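Local coordinates for protein mucin-like protocadherin (PDB 6OAE) that probably serves as an intermicrovillar adhesion molecule, forming calcium-dependent heterophilic complexes with CDHR2 that control microvillus packing at the apical membrane of epithelial cells, at residues T118-T123 with P159-D164; S148-L153 with P173-W178; A3-V8 with T79-L84. All coordinates share one frame; numbering follows the deposited sequence.

In the fold
This chain is the two-repeat extracellular fragment EC1-2, two cadherin domains joined across a calcium-filled linker. Interaction 3 comes first along the chain and lies in EC1, where the N-terminal segment 3-8 meets strand 79-91. Interactions 1 and 2 both belong to EC2, their segments alternating in sequence and their centres about 11 Å apart. They touch, probably by a hydrogen bond between Asp164 and Ser152, and share the three-stranded sheet 118-120, 158-163 and 151-155: interaction 1 closes one of its edges, while interaction 2 packs the other edge strand against strand 174-182 of the opposing sheet. Interaction 3 is about 62 and 69 Å from them, centre to centre, in a separate repeat across the calcium sites.

Interaction 1: T118-T123 with P159-D164; sequences TVIPET and PALRLD
Ile120 places CG1 anti to its carbonyl carbon (chi1 -48°), and Leu161 places CG anti to its backbone N (chi1 -164°), so the two branched chains lie side by side and point the same way. Ile120 CD1 meets Leu161 CD2 at 3.7 Å, a close fit of two buried aliphatic residues that suit the inward face of a sheet. Behind them the backbones pair antiparallel, but the register slips by one residue: Val119 and Ile120 both face Leu161, a classic beta bulge. Leu161 O therefore accepts two bonds. Val119 N lies 2.7 Å from Leu161 O and comes in nearly along the C=O axis, whereas the longer bond from Ile120 N to Leu161 O, 3.3 Å, uses a lone pair in the carbonyl plane. Leu161 N returns a bond to Ile120 O at 2.8 Å, and Ala160 CA makes a CA-H...O contact with the same oxygen, 3.2 Å from Ile120 O. The extra residue accompanies the corner the chain turns at Val119, whose CG2 reaches Leu163 CB obliquely at 4.0 Å. Beyond the paired residues, the extended chain of Glu122 crosses the Pro159 ring, its CG 3.3 Å from Pro159 CD, so that the aliphatic part of an acidic side chain packs on the pyrrolidine ring. At the far end Arg162 NE forms a salt bridge with Asp164 OD1 on its syn lone pair. Strand 158-163 is the middle strand of its sheet, with strand 151-155 along its other edge; Ile120 also touches Ile107 of strand 104-110, and Leu161 touches Leu140 of strand 137-142.

Interaction 2: S148-L153 with P173-W178; sequences SDYFSL and PNMTFW
Phe177, Met175 and Phe151 bury the most surface here, and they do so by their side chains, with no backbone pairing: the nearest CA atoms, those of Ser148 and Phe177, are 8.2 Å apart. Met175 and Phe177 alternate along strand 174-178, so both project toward segment 148-153. The thioether of Met175, bent at chi2 (139°) and chi3 (-57°), reaches two aromatic rings in directions about a right angle apart and makes a Met-aromatic contact with each. Its SD lies 4.1 Å from the centroid of the Tyr150 ring, in an oblique approach, with Tyr150 CD1 the nearest ring atom. Against Phe151 the sulfur comes instead to the ring edge, where Met175 SD is 3.7 Å from Phe151 CE2; the terminal methyl CE follows in the plane of that ring. A flexible, polarisable residue suits a place where two rings must be met at different angles. The Phe177 and Phe151 side chains cross at about a right angle, Phe177 CZ 3.9 Å from Phe151 CB. The neighbouring ring carbon, Phe177 CE1, lies 3.8 Å from Ser148 N, while the Ser148 hydroxyl bonds to Glu142. Phe151 also packs on Leu161 and Leu163 of the adjacent strand, and Met175 on Val203. Large apolar residues interleaving between two facing sheets are what fills the core of the Greek-key beta-sandwich of a cadherin repeat, here EC2.

Interaction 3: A3-V8 with T79-L84; sequences AQYCSV and TLVTQL
Leu84 makes the dense part of this contact: it loses the most surface, and its CD2 methyl packs against residues 6-8 of the N-terminal segment. That one methyl lies 3.8 Å from Ser7 CA, 4.0 Å from Cys6 CB and 4.2 Å from Val8 CG1, so a branched aliphatic chain fits where the partner is backbone and small side chains. Cys6 points toward strand 79-84 and is buried, with SG anti to its carbonyl carbon (chi1 -88°), and its sulfur is joined to Cys74 on the adjacent strand 67-76. The disulfide thus ties the segment leading to the first strand of EC1 covalently to the sheet of this cadherin repeat, in which strand 79-91 runs between strands 12-16 and 67-76. Val81 and Thr82 both face Cys74 across that sheet, a classic beta bulge. Toward the exposed end the packing loosens and water enters. Thr82 holds OG1 in the crowded position between its backbone N and carbonyl carbon (chi1 50°), where the hydroxyl hydrogen-bonds two waters that bridge to Cys6. One water accepts from Cys6 N at 2.9 Å, and the other donates to Cys6 O at 2.6 Å; both satisfy peptide groups that the strand does not reach directly. The Thr82 methyl, CG2, turns to the exposed Tyr5 ring and lies 3.6 Å from its CD1. Val81 CG1 stands farther off, 4.4 Å from Tyr5 CD1 at the ring edge.

Interaction 1: T118-T123 with P159-D164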
loop_
_atom_site.group_PDB
_atom_site.type_symbol
_atom_site.label_atom_id
_atom_site.label_comp_id
_atom_site.label_asym_id
_atom_site.label_seq_id
_atom_site.Cartn_x
_atom_site.Cartn_y
_atom_site.Cartn_z
ATOM N N THR A 118 -28.744 -6.957 1.346
ATOM C CA THR A 118 -27.629 -5.983 1.389
ATOM C C THR A 118 -28.271 -4.600 1.378
ATOM O O THR A 118 -29.086 -4.353 0.470
ATOM C CB THR A 118 -26.641 -6.166 0.226
ATOM O OG1 THR A 118 -26.007 -7.421 0.408
ATOM C CG2 THR A 118 -25.593 -5.082 0.188
ATOM N N VAL A 119 -27.946 -3.732 2.339
ATOM C CA VAL A 119 -28.504 -2.350 2.414
ATOM C C VAL A 119 -27.432 -1.333 1.999
ATOM O O VAL A 119 -27.804 -0.251 1.499
ATOM C CB VAL A 119 -29.080 -2.090 3.821
ATOM C CG1 VAL A 119 -29.375 -0.632 4.086
ATOM C CG2 VAL A 119 -30.338 -2.928 4.049
ATOM N N ILE A 120 -26.147 -1.627 2.224
ATOM C CA ILE A 120 -25.026 -0.773 1.727
ATOM C C ILE A 120 -24.048 -1.719 1.041
ATOM O O ILE A 120 -23.528 -2.627 1.681
ATOM C CB ILE A 120 -24.336 0.048 2.829
ATOM C CG1 ILE A 120 -25.338 0.788 3.720
ATOM C CG2 ILE A 120 -23.348 1.012 2.194
ATOM C CD1 ILE A 120 -24.706 1.518 4.905
ATOM N N PRO A 121 -23.761 -1.540 -0.261
ATOM C CA PRO A 121 -22.804 -2.397 -0.936
ATOM C C PRO A 121 -21.377 -1.975 -0.539
ATOM O O PRO A 121 -21.148 -0.841 -0.084
ATOM C CB PRO A 121 -23.131 -2.146 -2.412
ATOM C CG PRO A 121 -23.493 -0.682 -2.421
ATOM C CD PRO A 121 -24.295 -0.493 -1.152
ATOM N N GLU A 122 -20.458 -2.920 -0.709
ATOM C CA GLU A 122 -18.994 -2.788 -0.449
ATOM C C GLU A 122 -18.465 -1.457 -1.032
ATOM O O GLU A 122 -17.667 -0.782 -0.359
ATOM C CB GLU A 122 -18.316 -4.038 -1.021
ATOM C CG GLU A 122 -17.051 -4.415 -0.315
ATOM C CD GLU A 122 -16.346 -5.670 -0.820
ATOM O OE1 GLU A 122 -15.094 -5.707 -0.746
ATOM O OE2 GLU A 122 -17.031 -6.609 -1.254
ATOM N N THR A 123 -18.909 -1.064 -2.230
ATOM C CA THR A 123 -18.440 0.153 -2.958
ATOM C C THR A 123 -18.702 1.448 -2.161
ATOM O O THR A 123 -17.918 2.417 -2.318
ATOM C CB THR A 123 -19.079 0.222 -4.352
ATOM O OG1 THR A 123 -20.489 0.057 -4.205
ATOM C CG2 THR A 123 -18.543 -0.839 -5.291
ATOM N N PRO A 159 -16.899 -5.383 3.285
ATOM C CA PRO A 159 -17.755 -4.477 4.048
ATOM C C PRO A 159 -19.067 -4.058 3.359
ATOM O O PRO A 159 -19.294 -2.877 3.174
ATOM C CB PRO A 159 -16.804 -3.283 4.263
ATOM C CG PRO A 159 -16.022 -3.227 2.993
ATOM C CD PRO A 159 -15.719 -4.688 2.737
ATOM N N ALA A 160 -19.910 -5.026 3.019
ATOM C CA ALA A 160 -21.311 -4.780 2.634
ATOM C C ALA A 160 -22.101 -4.843 3.930
ATOM O O ALA A 160 -21.785 -5.728 4.748
ATOM C CB ALA A 160 -21.800 -5.793 1.638
ATOM N N LEU A 161 -23.061 -3.950 4.117
ATOM C CA LEU A 161 -23.899 -3.934 5.336
ATOM C C LEU A 161 -25.186 -4.695 5.017
ATOM O O LEU A 161 -25.883 -4.332 4.044
ATOM C CB LEU A 161 -24.175 -2.502 5.791
ATOM C CG LEU A 161 -24.698 -2.391 7.221
ATOM C CD1 LEU A 161 -23.645 -2.813 8.220
ATOM C CD2 LEU A 161 -25.184 -0.983 7.526
ATOM N N ARG A 162 -25.461 -5.723 5.801
ATOM C CA ARG A 162 -26.622 -6.617 5.646
ATOM C C ARG A 162 -27.646 -6.320 6.744
ATOM O O ARG A 162 -27.237 -6.108 7.900
ATOM C CB ARG A 162 -26.106 -8.058 5.676
ATOM C CG ARG A 162 -27.199 -9.118 5.723
ATOM C CD ARG A 162 -26.633 -10.527 5.816
ATOM N NE ARG A 162 -25.837 -10.605 7.026
ATOM C CZ ARG A 162 -24.697 -11.261 7.163
ATOM N NH1 ARG A 162 -24.185 -11.937 6.156
ATOM N NH2 ARG A 162 -24.052 -11.210 8.310
ATOM N N LEU A 163 -28.935 -6.307 6.403
ATOM C CA LEU A 163 -30.031 -6.281 7.401
ATOM C C LEU A 163 -30.234 -7.709 7.945
ATOM O O LEU A 163 -30.448 -8.645 7.142
ATOM C CB LEU A 163 -31.312 -5.735 6.767
ATOM C CG LEU A 163 -32.512 -5.664 7.693
ATOM C CD1 LEU A 163 -32.319 -4.623 8.790
ATOM C CD2 LEU A 163 -33.774 -5.358 6.905
ATOM N N ASP A 164 -30.184 -7.866 9.258
ATOM C CA ASP A 164 -30.261 -9.191 9.927
ATOM C C ASP A 164 -31.582 -9.434 10.632
ATOM O O ASP A 164 -31.863 -10.597 10.914
ATOM C CB ASP A 164 -29.156 -9.303 10.953
ATOM C CG ASP A 164 -27.803 -9.226 10.292
ATOM O OD1 ASP A 164 -27.650 -9.854 9.202
ATOM O OD2 ASP A 164 -26.931 -8.546 10.862
#

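Interaction 2: S148-L153 with P173-W178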
loop_
_atom_site.group_PDB
_atom_site.type_symbol
_atom_site.label_atom_id
_atom_site.label_comp_id
_atom_site.label_asym_id
_atom_site.label_seq_id
_atom_site.Cartn_x
_atom_site.Cartn_y
_atom_site.Cartn_z
ATOM N N SER A 148 -26.364 -3.261 16.660
ATOM C CA SER A 148 -25.768 -4.491 16.081
ATOM C C SER A 148 -26.788 -5.642 16.030
ATOM O O SER A 148 -26.475 -6.620 15.386
ATOM C CB SER A 148 -24.521 -4.904 16.801
ATOM O OG SER A 148 -24.814 -5.213 18.148
ATOM N N ASP A 149 -27.948 -5.538 16.689
ATOM C CA ASP A 149 -29.053 -6.526 16.546
ATOM C C ASP A 149 -29.601 -6.483 15.106
ATOM O O ASP A 149 -30.120 -7.495 14.653
ATOM C CB ASP A 149 -30.209 -6.272 17.522
ATOM C CG ASP A 149 -29.851 -6.253 19.008
ATOM O OD1 ASP A 149 -28.729 -6.666 19.363
ATOM O OD2 ASP A 149 -30.729 -5.819 19.808
ATOM N N TYR A 150 -29.469 -5.356 14.396
ATOM C CA TYR A 150 -30.152 -5.135 13.102
ATOM C C TYR A 150 -29.235 -5.271 11.893
ATOM O O TYR A 150 -29.758 -5.643 10.866
ATOM C CB TYR A 150 -30.775 -3.749 13.079
ATOM C CG TYR A 150 -31.881 -3.610 14.086
ATOM C CD1 TYR A 150 -31.600 -3.206 15.380
ATOM C CD2 TYR A 150 -33.198 -3.909 13.761
ATOM C CE1 TYR A 150 -32.602 -3.071 16.327
ATOM C CE2 TYR A 150 -34.217 -3.773 14.699
ATOM C CZ TYR A 150 -33.916 -3.355 15.986
ATOM O OH TYR A 150 -34.897 -3.225 16.937
ATOM N N PHE A 151 -27.959 -4.895 12.005
ATOM C CA PHE A 151 -27.020 -4.828 10.859
ATOM C C PHE A 151 -25.676 -5.437 11.221
ATOM O O PHE A 151 -25.233 -5.327 12.366
ATOM C CB PHE A 151 -26.806 -3.385 10.407
ATOM C CG PHE A 151 -28.048 -2.664 9.954
ATOM C CD1 PHE A 151 -28.545 -2.831 8.669
ATOM C CD2 PHE A 151 -28.708 -1.781 10.804
ATOM C CE1 PHE A 151 -29.666 -2.142 8.252
ATOM C CE2 PHE A 151 -29.838 -1.094 10.384
ATOM C CZ PHE A 151 -30.315 -1.279 9.112
ATOM N N SER A 152 -25.045 -6.072 10.232
ATOM C CA SER A 152 -23.675 -6.632 10.348
ATOM C C SER A 152 -22.984 -6.548 8.991
ATOM O O SER A 152 -23.689 -6.402 7.973
ATOM C CB SER A 152 -23.741 -8.051 10.865
ATOM O OG SER A 152 -24.417 -8.881 9.945
ATOM N N LEU A 153 -21.659 -6.620 8.988
ATOM C CA LEU A 153 -20.865 -6.687 7.747
ATOM C C LEU A 153 -20.931 -8.116 7.247
ATOM O O LEU A 153 -20.960 -9.054 8.091
ATOM C CB LEU A 153 -19.428 -6.284 8.037
ATOM C CG LEU A 153 -19.231 -4.856 8.522
ATOM C CD1 LEU A 153 -17.759 -4.607 8.740
ATOM C CD2 LEU A 153 -19.800 -3.854 7.523
ATOM N N PRO A 173 -35.847 4.108 15.130
ATOM C CA PRO A 173 -35.759 4.762 13.827
ATOM C C PRO A 173 -34.337 5.168 13.427
ATOM O O PRO A 173 -34.156 5.434 12.266
ATOM C CB PRO A 173 -36.586 6.030 14.009
ATOM C CG PRO A 173 -36.375 6.364 15.480
ATOM C CD PRO A 173 -36.318 5.026 16.180
ATOM N N ASN A 174 -33.414 5.239 14.394
ATOM C CA ASN A 174 -31.995 5.657 14.175
ATOM C C ASN A 174 -31.070 4.602 14.770
ATOM O O ASN A 174 -31.293 4.201 15.939
ATOM C CB ASN A 174 -31.655 7.031 14.775
ATOM C CG ASN A 174 -30.172 7.376 14.712
ATOM O OD1 ASN A 174 -29.340 6.760 15.391
ATOM N ND2 ASN A 174 -29.827 8.370 13.911
ATOM N N MET A 175 -30.074 4.169 13.991
ATOM C CA MET A 175 -29.004 3.234 14.429
ATOM C C MET A 175 -27.683 3.838 13.949
ATOM O O MET A 175 -27.559 4.089 12.736
ATOM C CB MET A 175 -29.180 1.829 13.849
ATOM C CG MET A 175 -30.166 0.981 14.639
ATOM S SD MET A 175 -31.288 -0.029 13.664
ATOM C CE MET A 175 -32.056 1.225 12.650
ATOM N N THR A 176 -26.742 4.080 14.857
ATOM C CA THR A 176 -25.423 4.642 14.489
ATOM C C THR A 176 -24.329 3.639 14.829
ATOM O O THR A 176 -24.402 2.979 15.892
ATOM C CB THR A 176 -25.211 6.024 15.104
ATOM O OG1 THR A 176 -26.281 6.834 14.624
ATOM C CG2 THR A 176 -23.894 6.644 14.702
ATOM N N PHE A 177 -23.347 3.550 13.935
ATOM C CA PHE A 177 -22.192 2.639 14.029
ATOM C C PHE A 177 -20.896 3.399 13.810
ATOM O O PHE A 177 -20.891 4.373 13.048
ATOM C CB PHE A 177 -22.255 1.569 12.948
ATOM C CG PHE A 177 -23.418 0.629 13.070
ATOM C CD1 PHE A 177 -23.367 -0.435 13.945
ATOM C CD2 PHE A 177 -24.546 0.803 12.293
ATOM C CE1 PHE A 177 -24.436 -1.320 14.046
ATOM C CE2 PHE A 177 -25.622 -0.069 12.407
ATOM C CZ PHE A 177 -25.562 -1.132 13.285
ATOM N N TRP A 178 -19.856 2.941 14.487
ATOM C CA TRP A 178 -18.447 3.212 14.129
ATOM C C TRP A 178 -18.045 2.124 13.135
ATOM O O TRP A 178 -18.270 0.921 13.439
ATOM C CB TRP A 178 -17.519 3.191 15.336
ATOM C CG TRP A 178 -17.547 4.430 16.166
ATOM C CD1 TRP A 178 -17.129 5.676 15.796
ATOM C CD2 TRP A 178 -17.987 4.532 17.534
ATOM N NE1 TRP A 178 -17.294 6.554 16.837
ATOM C CE2 TRP A 178 -17.816 5.881 17.918
ATOM C CE3 TRP A 178 -18.513 3.621 18.465
ATOM C CZ2 TRP A 178 -18.158 6.337 19.198
ATOM C CZ3 TRP A 178 -18.851 4.073 19.727
ATOM C CH2 TRP A 178 -18.676 5.415 20.089
#

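Interaction 3: A3-V8 with T79-L84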
loop_
_atom_site.group_PDB
_atom_site.type_symbol
_atom_site.label_atom_id
_atom_site.label_comp_id
_atom_site.label_asym_id
_atom_site.label_seq_id
_atom_site.Cartn_x
_atom_site.Cartn_y
_atom_site.Cartn_z
ATOM N N ALA A 3 42.110 -11.040 -17.113
ATOM C CA ALA A 3 41.429 -10.160 -16.081
ATOM C C ALA A 3 41.290 -8.730 -16.627
ATOM O O ALA A 3 41.673 -7.773 -15.911
ATOM C CB ALA A 3 42.201 -10.195 -14.776
ATOM N N GLN A 4 40.754 -8.602 -17.848
ATOM C CA GLN A 4 40.657 -7.324 -18.615
ATOM C C GLN A 4 39.197 -7.012 -18.954
ATOM O O GLN A 4 38.945 -6.362 -19.991
ATOM C CB GLN A 4 41.531 -7.409 -19.876
ATOM C CG GLN A 4 43.023 -7.353 -19.576
ATOM C CD GLN A 4 43.377 -6.060 -18.884
ATOM O OE1 GLN A 4 43.824 -6.054 -17.740
ATOM N NE2 GLN A 4 43.147 -4.951 -19.570
ATOM N N TYR A 5 38.267 -7.445 -18.103
ATOM C CA TYR A 5 36.823 -7.135 -18.224
ATOM C C TYR A 5 36.331 -6.584 -16.889
ATOM O O TYR A 5 36.672 -7.164 -15.858
ATOM C CB TYR A 5 36.001 -8.364 -18.615
ATOM C CG TYR A 5 36.200 -8.825 -20.037
ATOM C CD1 TYR A 5 36.012 -7.964 -21.115
ATOM C CD2 TYR A 5 36.566 -10.137 -20.310
ATOM C CE1 TYR A 5 36.201 -8.391 -22.424
ATOM C CE2 TYR A 5 36.754 -10.579 -21.609
ATOM C CZ TYR A 5 36.573 -9.707 -22.670
ATOM O OH TYR A 5 36.769 -10.172 -23.941
ATOM N N CYS A 6 35.561 -5.501 -16.941
ATOM C CA CYS A 6 34.797 -4.955 -15.796
ATOM C C CYS A 6 33.951 -6.060 -15.178
ATOM O O CYS A 6 33.414 -6.852 -15.947
ATOM C CB CYS A 6 33.816 -3.881 -16.221
ATOM S SG CYS A 6 34.534 -2.227 -16.261
ATOM N N SER A 7 33.841 -6.073 -13.851
ATOM C CA SER A 7 32.996 -7.018 -13.091
ATOM C C SER A 7 32.504 -6.379 -11.785
ATOM O O SER A 7 33.090 -5.359 -11.311
ATOM C CB SER A 7 33.729 -8.303 -12.820
ATOM O OG SER A 7 34.860 -8.081 -11.999
ATOM N N VAL A 8 31.440 -6.963 -11.266
ATOM C CA VAL A 8 30.891 -6.757 -9.907
ATOM C C VAL A 8 30.661 -8.157 -9.345
ATOM O O VAL A 8 30.314 -9.072 -10.154
ATOM C CB VAL A 8 29.612 -5.900 -9.930
ATOM C CG1 VAL A 8 29.916 -4.514 -10.462
ATOM C CG2 VAL A 8 28.466 -6.534 -10.735
ATOM N N THR A 79 35.380 4.444 -26.074
ATOM C CA THR A 79 34.751 3.331 -26.849
ATOM C C THR A 79 34.265 2.258 -25.857
ATOM O O THR A 79 35.012 1.953 -24.917
ATOM C CB THR A 79 35.710 2.789 -27.924
ATOM O OG1 THR A 79 34.916 2.139 -28.917
ATOM C CG2 THR A 79 36.753 1.815 -27.412
ATOM N N LEU A 80 33.070 1.698 -26.064
ATOM C CA LEU A 80 32.463 0.689 -25.148
ATOM C C LEU A 80 33.174 -0.669 -25.279
ATOM O O LEU A 80 33.127 -1.247 -26.379
ATOM C CB LEU A 80 30.973 0.549 -25.472
ATOM C CG LEU A 80 30.166 -0.292 -24.483
ATOM C CD1 LEU A 80 30.173 0.342 -23.100
ATOM C CD2 LEU A 80 28.741 -0.487 -24.975
ATOM N N VAL A 81 33.793 -1.157 -24.196
ATOM C CA VAL A 81 34.411 -2.515 -24.103
ATOM C C VAL A 81 33.308 -3.492 -23.695
ATOM O O VAL A 81 33.027 -4.411 -24.469
ATOM C CB VAL A 81 35.597 -2.563 -23.119
ATOM C CG1 VAL A 81 36.219 -3.955 -23.030
ATOM C CG2 VAL A 81 36.665 -1.536 -23.468
ATOM N N THR A 82 32.706 -3.297 -22.515
ATOM C CA THR A 82 31.603 -4.158 -21.992
ATOM C C THR A 82 30.569 -3.299 -21.272
ATOM O O THR A 82 30.811 -2.082 -21.080
ATOM C CB THR A 82 32.108 -5.261 -21.051
ATOM O OG1 THR A 82 32.956 -4.661 -20.074
ATOM C CG2 THR A 82 32.849 -6.372 -21.766
ATOM N N GLN A 83 29.448 -3.912 -20.912
ATOM C CA GLN A 83 28.429 -3.266 -20.057
ATOM C C GLN A 83 27.869 -4.299 -19.084
ATOM O O GLN A 83 27.779 -5.500 -19.440
ATOM C CB GLN A 83 27.343 -2.601 -20.889
ATOM C CG GLN A 83 26.362 -3.561 -21.529
ATOM C CD GLN A 83 25.293 -2.778 -22.230
ATOM O OE1 GLN A 83 24.227 -2.521 -21.678
ATOM N NE2 GLN A 83 25.586 -2.369 -23.452
ATOM N N LEU A 84 27.534 -3.820 -17.892
ATOM C CA LEU A 84 27.001 -4.607 -16.757
ATOM C C LEU A 84 25.635 -4.017 -16.401
ATOM O O LEU A 84 25.432 -2.838 -16.661
ATOM C CB LEU A 84 27.984 -4.484 -15.590
ATOM C CG LEU A 84 29.171 -5.445 -15.522
ATOM C CD1 LEU A 84 29.721 -5.838 -16.866
ATOM C CD2 LEU A 84 30.276 -4.858 -14.660
HETATM O O HOH W 1 35.448 -4.280 -19.523
HETATM O O HOH W 2 32.490 -6.749 -18.423
#